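Endosialidase (Enterobacteria phage phi92, PDB 4HIZ) cleaves polysialic acid chains internally as an endosialidase, acting on alpha-2,8 and alpha-2,9 linkages, and probably lets the phage work through the sialic acid capsule of its host. Local coordinates at residues 176-181 and 271-276; 414-419 and 430-435; 426-431 and 461-466. All coordinates share one frame; numbering follows the deposited sequence.

Interaction 1 (176-181 and 271-276); sequences ELWSRP and WEITEL. With FRU (beta-D-fructofuranose), chain G.
Trp271 is held between Trp178 on one face and Arg180 on the other, where the strand carrying 176-181 meets the short strand 272-275. Arg180 can be followed outward atom by atom. Its CB only grazes CZ3 and CE3 of the indole. CG settles near CE3, and CD stands over the six-membered ring, 3.6 Å from its centroid, as a CH-pi contact. The extended chain (chi2 178°, chi3 170°) places CD and NE over the indole. The guanidinium then lies flat on the five-membered ring, planes 9° apart, with Arg180 CZ 3.3 Å from Trp271 NE1. Beyond the segments, Arg180 NE bonds to the carbonyl of Ser269, and Phe266 offers the cation a second aromatic partner. Trp178 turns its edge to the other face of Trp271, with CE3 3.6 Å from CD2.

The two strands run antiparallel at the margin of a four-stranded sheet of the catalytic beta-propeller; 272-275 is one of its two edge strands within this chain, and backbone bonds join the pairs Leu177-Thr274 and Ser179-Glu272. On the face bearing Trp178, Ile273 lies alongside it and lays CG1 over the pyrrole ring. Glu176 OE1 takes the indole N-H of Trp178 NE1 at 3.0 Å, nearly straight, and also accepts O4 of the bound fructose. Glu176 OE2 accepts the sugar's O3 at 2.6 Å. The fructose is also hydrogen-bonded to Tyr146 and Asp138. On the reverse face, in one of the two modelled conformers of Ser179, its OG donates to Glu272 OE1 at 2.9 Å, while Glu272 OE2 pairs with Lys211.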
# COMPACT_ATOMS: atom_id res chain seq x y z
N GLU A 176 -32.02 -15.45 -5.23
CA GLU A 176 -31.73 -15.95 -6.58
C GLU A 176 -30.57 -16.89 -6.51
O GLU A 176 -29.62 -16.64 -5.76
CB GLU A 176 -31.39 -14.81 -7.54
CG GLU A 176 -32.59 -13.88 -7.82
CD GLU A 176 -32.18 -12.53 -8.41
OE1 GLU A 176 -31.08 -12.00 -8.10
OE2 GLU A 176 -33.00 -11.99 -9.19
N LEU A 177 -30.62 -17.96 -7.30
CA LEU A 177 -29.45 -18.81 -7.46
C LEU A 177 -28.63 -18.19 -8.60
O LEU A 177 -29.15 -18.03 -9.70
CB LEU A 177 -29.90 -20.26 -7.78
CG LEU A 177 -28.70 -21.24 -7.86
CD1 LEU A 177 -28.07 -21.48 -6.47
CD2 LEU A 177 -29.16 -22.56 -8.51
N TRP A 178 -27.38 -17.76 -8.33
CA TRP A 178 -26.50 -17.22 -9.37
C TRP A 178 -25.45 -18.26 -9.68
O TRP A 178 -24.92 -18.90 -8.75
CB TRP A 178 -25.78 -15.95 -8.87
CG TRP A 178 -26.62 -14.68 -8.76
CD1 TRP A 178 -27.96 -14.56 -8.52
CD2 TRP A 178 -26.10 -13.34 -8.87
NE1 TRP A 178 -28.32 -13.22 -8.48
CE2 TRP A 178 -27.19 -12.45 -8.69
CE3 TRP A 178 -24.83 -12.82 -9.11
CZ2 TRP A 178 -27.05 -11.06 -8.74
CZ3 TRP A 178 -24.68 -11.43 -9.17
CH2 TRP A 178 -25.77 -10.57 -8.96
N SER A 179 -25.12 -18.44 -10.96
CA SER A 179 -24.00 -19.32 -11.27
C SER A 179 -23.21 -18.87 -12.47
O SER A 179 -23.72 -18.17 -13.33
CB SER A 179 -24.43 -20.79 -11.46
OG SER A 179 -25.00 -21.00 -12.74
N ARG A 180 -21.93 -19.26 -12.46
CA ARG A 180 -21.01 -19.00 -13.59
C ARG A 180 -20.12 -20.21 -13.68
O ARG A 180 -19.92 -20.91 -12.70
CB ARG A 180 -20.07 -17.80 -13.28
CG ARG A 180 -20.56 -16.47 -13.85
CD ARG A 180 -19.59 -15.36 -13.44
NE ARG A 180 -19.89 -14.11 -14.15
CZ ARG A 180 -19.32 -12.95 -13.84
NH1 ARG A 180 -18.41 -12.89 -12.85
NH2 ARG A 180 -19.60 -11.85 -14.55
N PRO A 181 -19.53 -20.45 -14.86
CA PRO A 181 -18.50 -21.48 -14.91
C PRO A 181 -17.30 -21.01 -14.08
O PRO A 181 -16.99 -19.81 -14.11
CB PRO A 181 -18.11 -21.51 -16.39
CG PRO A 181 -18.41 -20.13 -16.92
CD PRO A 181 -19.65 -19.69 -16.12
N TRP A 271 -23.87 -14.13 -15.65
CA TRP A 271 -24.38 -14.94 -14.56
C TRP A 271 -25.70 -15.58 -15.01
O TRP A 271 -26.53 -14.91 -15.60
CB TRP A 271 -24.66 -14.06 -13.35
CG TRP A 271 -23.45 -13.51 -12.63
CD1 TRP A 271 -22.95 -12.24 -12.72
CD2 TRP A 271 -22.67 -14.18 -11.63
NE1 TRP A 271 -21.87 -12.09 -11.85
CE2 TRP A 271 -21.71 -13.26 -11.15
CE3 TRP A 271 -22.71 -15.47 -11.07
CZ2 TRP A 271 -20.78 -13.59 -10.17
CZ3 TRP A 271 -21.80 -15.80 -10.08
CH2 TRP A 271 -20.85 -14.85 -9.64
N GLU A 272 -25.86 -16.85 -14.73
CA GLU A 272 -27.21 -17.44 -14.79
C GLU A 272 -27.88 -17.06 -13.49
O GLU A 272 -27.32 -17.31 -12.44
CB GLU A 272 -27.10 -18.95 -14.88
CG GLU A 272 -28.48 -19.60 -14.81
CD GLU A 272 -28.39 -21.09 -14.50
OE1 GLU A 272 -27.80 -21.47 -13.44
OE2 GLU A 272 -28.86 -21.86 -15.35
N ILE A 273 -29.06 -16.44 -13.56
CA ILE A 273 -29.73 -15.91 -12.36
C ILE A 273 -31.16 -16.46 -12.36
O ILE A 273 -31.94 -16.21 -13.29
CB ILE A 273 -29.74 -14.38 -12.39
CG1 ILE A 273 -28.29 -13.87 -12.26
CG2 ILE A 273 -30.63 -13.79 -11.30
CD1 ILE A 273 -28.21 -12.36 -12.35
N THR A 274 -31.48 -17.23 -11.33
CA THR A 274 -32.76 -17.93 -11.26
C THR A 274 -33.45 -17.59 -9.95
O THR A 274 -32.89 -17.85 -8.89
CB THR A 274 -32.55 -19.46 -11.32
OG1 THR A 274 -31.80 -19.80 -12.50
CG2 THR A 274 -33.89 -20.19 -11.33
N GLU A 275 -34.69 -17.09 -10.02
CA GLU A 275 -35.42 -16.80 -8.79
C GLU A 275 -35.79 -18.11 -8.09
O GLU A 275 -36.19 -19.09 -8.75
CB GLU A 275 -36.69 -15.99 -9.10
CG GLU A 275 -37.39 -15.49 -7.86
CD GLU A 275 -38.49 -14.50 -8.19
OE1 GLU A 275 -38.82 -14.34 -9.38
OE2 GLU A 275 -39.03 -13.89 -7.25
N LEU A 276 -35.64 -18.12 -6.75
CA LEU A 276 -36.01 -19.31 -5.96
C LEU A 276 -37.40 -19.08 -5.37
O LEU A 276 -37.58 -18.28 -4.46
CB LEU A 276 -34.98 -19.54 -4.84
CG LEU A 276 -33.53 -19.78 -5.34
CD1 LEU A 276 -32.54 -19.99 -4.17
CD2 LEU A 276 -33.47 -21.00 -6.29
C1 FRU G . -34.01 -6.87 -10.95
C2 FRU G . -32.97 -7.91 -11.00
C3 FRU G . -32.52 -8.65 -9.85
C4 FRU G . -31.35 -9.40 -10.36
C5 FRU G . -30.82 -8.46 -11.40
C6 FRU G . -29.87 -9.07 -12.43
O1 FRU G . -33.24 -5.77 -10.51
O2 FRU G . -33.85 -9.00 -11.51
O3 FRU G . -33.50 -9.40 -9.10
O4 FRU G . -30.39 -9.63 -9.28
O5 FRU G . -31.98 -7.89 -12.06
O6 FRU G . -30.59 -9.90 -13.29
O HOH W 1 -29.28 -20.18 -11.53

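Interaction 2 (414-419 and 430-435); sequences ERSFGE and KGTYPR
Within the catalytic beta-propeller, the long connection between strands 407-413 and 435-442 folds back on itself, and Glu414 and Arg435 close its base with a side-on salt bridge. Arg435 NE meets Glu414 OE2 at 2.8 Å in a nearly straight bond that lies in the guanidinium plane, and Arg435 NH2 reaches Glu414 OE1, also at 2.8 Å. The two flat groups are not coplanar, their planes being 46° apart, and NE comes to OE2 from above the carboxylate. The backbone N of Arg435 donates to the same OE2 at 2.8 Å from that face, so one oxygen takes two strong bonds from one residue. In the opposite sense, Glu414 N donates to Arg435 O. Gly418 N adds weak bonds to the carboxylate, at the middle of a type II turn from Ser416 to Glu419.

Further out, Thr432 OG1 donates to Ser416 OG at 2.7 Å. Pro434 CB packs against Glu414 O and CG. Phe417 has CG anti to its backbone N (chi1 180°). Its CE1 lies 3.6 Å from Arg435 NE, over a face of the guanidinium.

Arg435 NH2 has a second carboxylate in Glu421, and NH1 bonds to Tyr63 OH. Tyr433 turns outward to Asp122 of the second subunit, while Arg435 opens strand 435-442 and packs its side chain on strand 456-460.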
# COMPACT_ATOMS: atom_id res chain seq x y z
N GLU A 414 -16.95 -16.80 20.52
CA GLU A 414 -17.95 -15.96 21.21
C GLU A 414 -17.86 -14.51 20.67
O GLU A 414 -16.84 -14.09 20.11
CB GLU A 414 -17.77 -16.03 22.74
CG GLU A 414 -16.38 -15.49 23.16
CD GLU A 414 -16.07 -15.71 24.65
OE1 GLU A 414 -16.96 -16.19 25.40
OE2 GLU A 414 -14.92 -15.38 25.07
N ARG A 415 -18.96 -13.76 20.78
CA ARG A 415 -19.03 -12.41 20.21
C ARG A 415 -18.23 -11.41 21.05
O ARG A 415 -17.73 -10.41 20.53
CB ARG A 415 -20.50 -11.95 20.19
CG ARG A 415 -21.38 -12.82 19.30
CD ARG A 415 -21.23 -12.38 17.85
NE ARG A 415 -22.06 -13.26 17.07
CZ ARG A 415 -22.53 -13.00 15.87
NH1 ARG A 415 -22.21 -11.85 15.24
NH2 ARG A 415 -23.30 -13.91 15.31
N SER A 416 -18.17 -11.70 22.35
CA SER A 416 -17.42 -10.85 23.30
C SER A 416 -16.99 -11.74 24.45
O SER A 416 -17.59 -12.81 24.66
CB SER A 416 -18.31 -9.67 23.77
OG SER A 416 -17.59 -8.88 24.72
N PHE A 417 -15.96 -11.34 25.20
CA PHE A 417 -15.44 -12.22 26.21
C PHE A 417 -16.51 -12.66 27.22
O PHE A 417 -17.31 -11.84 27.70
CB PHE A 417 -14.29 -11.57 27.02
CG PHE A 417 -13.77 -12.48 28.06
CD1 PHE A 417 -13.02 -13.60 27.70
CD2 PHE A 417 -14.10 -12.30 29.41
CE1 PHE A 417 -12.57 -14.50 28.67
CE2 PHE A 417 -13.66 -13.22 30.37
CZ PHE A 417 -12.89 -14.31 30.00
N GLY A 418 -16.51 -13.95 27.53
CA GLY A 418 -17.30 -14.49 28.62
C GLY A 418 -18.74 -14.83 28.24
O GLY A 418 -19.52 -15.19 29.12
N GLU A 419 -19.11 -14.70 26.97
CA GLU A 419 -20.48 -15.06 26.55
C GLU A 419 -20.62 -16.53 26.20
O GLU A 419 -21.75 -17.02 26.04
CB GLU A 419 -20.94 -14.21 25.36
CG GLU A 419 -20.99 -12.74 25.67
CD GLU A 419 -21.50 -11.91 24.50
OE1 GLU A 419 -21.89 -12.48 23.44
OE2 GLU A 419 -21.55 -10.67 24.64
N LYS A 430 -18.06 -2.57 25.90
CA LYS A 430 -16.70 -2.32 26.36
C LYS A 430 -15.79 -3.22 25.56
O LYS A 430 -16.23 -4.29 25.07
CB LYS A 430 -16.51 -2.65 27.84
CG LYS A 430 -16.72 -4.11 28.17
CD LYS A 430 -16.53 -4.38 29.64
CE LYS A 430 -17.64 -3.72 30.41
NZ LYS A 430 -17.53 -3.92 31.89
N GLY A 431 -14.52 -2.81 25.41
CA GLY A 431 -13.60 -3.65 24.64
C GLY A 431 -13.28 -4.93 25.40
O GLY A 431 -13.04 -4.91 26.60
N THR A 432 -13.24 -6.07 24.70
CA THR A 432 -12.96 -7.35 25.37
C THR A 432 -12.19 -8.26 24.42
O THR A 432 -11.98 -7.90 23.25
CB THR A 432 -14.25 -8.13 25.77
OG1 THR A 432 -14.88 -8.64 24.58
CG2 THR A 432 -15.24 -7.21 26.54
N TYR A 433 -11.74 -9.42 24.93
CA TYR A 433 -11.01 -10.40 24.12
C TYR A 433 -11.82 -11.70 24.03
O TYR A 433 -11.60 -12.65 24.80
CB TYR A 433 -9.68 -10.70 24.79
CG TYR A 433 -8.68 -9.57 24.77
CD1 TYR A 433 -7.90 -9.32 23.62
CD2 TYR A 433 -8.47 -8.78 25.90
CE1 TYR A 433 -6.92 -8.32 23.60
CE2 TYR A 433 -7.48 -7.77 25.89
CZ TYR A 433 -6.74 -7.55 24.73
OH TYR A 433 -5.76 -6.56 24.70
N PRO A 434 -12.77 -11.74 23.09
CA PRO A 434 -13.52 -12.99 22.89
C PRO A 434 -12.65 -14.17 22.50
O PRO A 434 -11.70 -14.06 21.68
CB PRO A 434 -14.51 -12.65 21.78
CG PRO A 434 -13.85 -11.42 21.04
CD PRO A 434 -13.17 -10.67 22.16
N ARG A 435 -12.99 -15.33 23.07
CA ARG A 435 -12.31 -16.60 22.80
C ARG A 435 -12.86 -17.33 21.58
O ARG A 435 -14.09 -17.36 21.37
CB ARG A 435 -12.51 -17.54 24.01
CG ARG A 435 -11.78 -17.03 25.29
CD ARG A 435 -12.35 -17.72 26.55
NE ARG A 435 -13.76 -17.35 26.73
CZ ARG A 435 -14.58 -17.90 27.62
NH1 ARG A 435 -14.16 -18.85 28.45
NH2 ARG A 435 -15.84 -17.50 27.66

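Interaction 3 (426-431 and 461-466); sequences DNRYKG and QIYQGH. With EDO (1,2-ethanediol), chain O.
Tyr463 brings its hydroxyl to the backbone of the 426-431 loop, where Tyr429 N donates to Tyr463 OH at 3.1 Å. The bond is almost straight, 170° at the hydrogen, and the amide approaches at the edge of the phenol ring, in its plane. CG of Tyr463 is anti to the backbone N (chi1 160°), and the ring extends from there toward the loop. Arg428 crosses it at about a right angle: its CB lies 3.3 Å from Tyr463 OH, and Arg428 CD approaches Tyr463 CZ. Lys430 O sits 3.2 Å from Tyr463 CE2. Gly465 N sits 3.8 Å over the centre of one face of the Tyr463 ring; here the backbones come together, and Gly465 O is 3.0 Å from Tyr429 CA in a CA-H...O contact. Gly431 CA makes a similar contact with Tyr463 O. A beta carbon on Gly465 would clash with the carbonyl carbon of Lys430, so the close approach depends on Gly465 having no side chain.

Both segments are loops of the catalytic beta-propeller: 426-431 lies between strands 407-413 and 435-442, while 461-466 follows strand 456-460. A backbone hydrogen bond between Tyr463 and Thr432 ties the two loops next to the contact.

In the next shell, Arg428 bends at chi2 (-63°). Its NE forms a salt bridge with Glu419 and NH1 bonds to Val468 O, while NH2 donates to O2 of a 1,2-ethanediol, probably from the crystallisation liquor, at 2.9 Å. Outermost, Tyr429 meets Arg187 of the second subunit in a cation-pi contact, and His466 meets Tyr185 of that subunit.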
# COMPACT_ATOMS: atom_id res chain seq x y z
N ASP A 426 -24.91 -11.35 27.90
CA ASP A 426 -24.11 -10.69 26.86
C ASP A 426 -23.24 -9.63 27.57
O ASP A 426 -23.63 -9.03 28.60
CB ASP A 426 -25.01 -10.02 25.82
CG ASP A 426 -25.74 -11.03 24.95
OD1 ASP A 426 -25.44 -12.25 25.02
OD2 ASP A 426 -26.61 -10.57 24.17
N ASN A 427 -22.06 -9.41 27.02
CA ASN A 427 -21.04 -8.54 27.62
C ASN A 427 -20.59 -7.51 26.59
O ASN A 427 -19.44 -7.57 26.10
CB ASN A 427 -19.86 -9.41 28.06
CG ASN A 427 -18.77 -8.63 28.77
OD1 ASN A 427 -19.04 -7.58 29.41
ND2 ASN A 427 -17.54 -9.13 28.69
N ARG A 428 -21.45 -6.56 26.27
CA ARG A 428 -21.17 -5.63 25.18
C ARG A 428 -20.85 -4.25 25.76
O ARG A 428 -20.94 -4.03 26.99
CB ARG A 428 -22.39 -5.55 24.24
CG ARG A 428 -22.83 -6.92 23.74
CD ARG A 428 -21.71 -7.60 22.85
NE ARG A 428 -22.10 -8.99 22.61
CZ ARG A 428 -22.89 -9.38 21.61
NH1 ARG A 428 -23.27 -8.52 20.66
NH2 ARG A 428 -23.26 -10.65 21.52
N TYR A 429 -20.48 -3.32 24.86
CA TYR A 429 -20.30 -1.90 25.21
C TYR A 429 -19.01 -1.62 25.96
O TYR A 429 -18.86 -0.55 26.55
CB TYR A 429 -21.52 -1.33 25.96
CG TYR A 429 -22.83 -1.53 25.26
CD1 TYR A 429 -23.12 -0.86 24.07
CD2 TYR A 429 -23.78 -2.38 25.79
CE1 TYR A 429 -24.36 -1.00 23.44
CE2 TYR A 429 -25.02 -2.54 25.17
CZ TYR A 429 -25.29 -1.86 24.00
OH TYR A 429 -26.52 -2.01 23.39
N LYS A 430 -18.06 -2.57 25.90
CA LYS A 430 -16.70 -2.32 26.36
C LYS A 430 -15.79 -3.22 25.56
O LYS A 430 -16.23 -4.29 25.07
CB LYS A 430 -16.51 -2.65 27.84
CG LYS A 430 -16.72 -4.11 28.17
CD LYS A 430 -16.53 -4.38 29.64
CE LYS A 430 -17.64 -3.72 30.41
NZ LYS A 430 -17.53 -3.92 31.89
N GLY A 431 -14.52 -2.81 25.41
CA GLY A 431 -13.60 -3.65 24.64
C GLY A 431 -13.28 -4.93 25.40
O GLY A 431 -13.04 -4.91 26.60
N GLN A 461 -9.61 -13.19 19.99
CA GLN A 461 -9.84 -12.05 19.11
C GLN A 461 -10.11 -10.80 19.97
O GLN A 461 -10.05 -10.86 21.20
CB GLN A 461 -11.07 -12.36 18.23
CG GLN A 461 -10.66 -13.18 17.00
CD GLN A 461 -9.85 -14.41 17.34
OE1 GLN A 461 -10.38 -15.40 17.89
NE2 GLN A 461 -8.54 -14.38 17.01
N ILE A 462 -10.46 -9.71 19.30
CA ILE A 462 -10.88 -8.48 19.98
C ILE A 462 -12.29 -8.09 19.54
O ILE A 462 -12.61 -8.11 18.35
CB ILE A 462 -9.88 -7.32 19.66
CG1 ILE A 462 -8.53 -7.58 20.33
CG2 ILE A 462 -10.47 -5.93 20.08
CD1 ILE A 462 -7.39 -6.67 19.76
N TYR A 463 -13.10 -7.68 20.52
CA TYR A 463 -14.38 -7.03 20.28
C TYR A 463 -14.16 -5.56 20.68
O TYR A 463 -13.77 -5.27 21.82
CB TYR A 463 -15.45 -7.70 21.17
CG TYR A 463 -16.71 -6.87 21.40
CD1 TYR A 463 -17.61 -6.61 20.37
CD2 TYR A 463 -16.96 -6.33 22.66
CE1 TYR A 463 -18.75 -5.83 20.57
CE2 TYR A 463 -18.12 -5.57 22.89
CZ TYR A 463 -19.00 -5.31 21.85
OH TYR A 463 -20.11 -4.53 22.07
N GLN A 464 -14.40 -4.64 19.74
CA GLN A 464 -13.98 -3.22 19.95
C GLN A 464 -14.81 -2.55 21.08
O GLN A 464 -14.26 -1.87 21.94
CB GLN A 464 -14.13 -2.43 18.65
CG GLN A 464 -13.45 -1.02 18.67
CD GLN A 464 -14.25 0.02 19.40
OE1 GLN A 464 -15.47 0.08 19.29
NE2 GLN A 464 -13.55 0.90 20.13
N GLY A 465 -16.14 -2.75 21.10
CA GLY A 465 -16.93 -2.29 22.25
C GLY A 465 -17.77 -1.03 22.14
O GLY A 465 -18.63 -0.83 22.99
N HIS A 466 -17.57 -0.17 21.13
CA HIS A 466 -18.34 1.09 21.11
C HIS A 466 -19.65 0.99 20.34
O HIS A 466 -20.39 1.97 20.25
CB HIS A 466 -17.55 2.26 20.54
CG HIS A 466 -16.37 2.67 21.37
ND1 HIS A 466 -15.59 3.76 21.02
CD2 HIS A 466 -15.86 2.20 22.54
CE1 HIS A 466 -14.63 3.92 21.93
NE2 HIS A 466 -14.76 2.98 22.85
C1 EDO O . -26.63 -12.27 19.21
O1 EDO O . -27.32 -11.05 18.97
C2 EDO O . -25.32 -12.22 18.47
O2 EDO O . -24.60 -11.08 18.96

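Interactions 2 and 3 are neighbours, with centres about 6 Å apart; they share Lys430 and Gly431 and belong to one loop system. They are joined directly by the probable hydrogen bond from Ser416 OG to Asn427 O. Interaction 2 is buried and ionic, whereas interaction 3 is partly buried and relies on backbone closeness around one phenol; both touch the second subunit. Interaction 1, also partly buried, lies about 38 Å away, centre to centre, on the opposite side of the chain's centre from interaction 3. It is antiparallel sheet pairing with an edge-to-face tryptophan pair and a stacked guanidinium, and it alone of the three holds glycan-pocket residues.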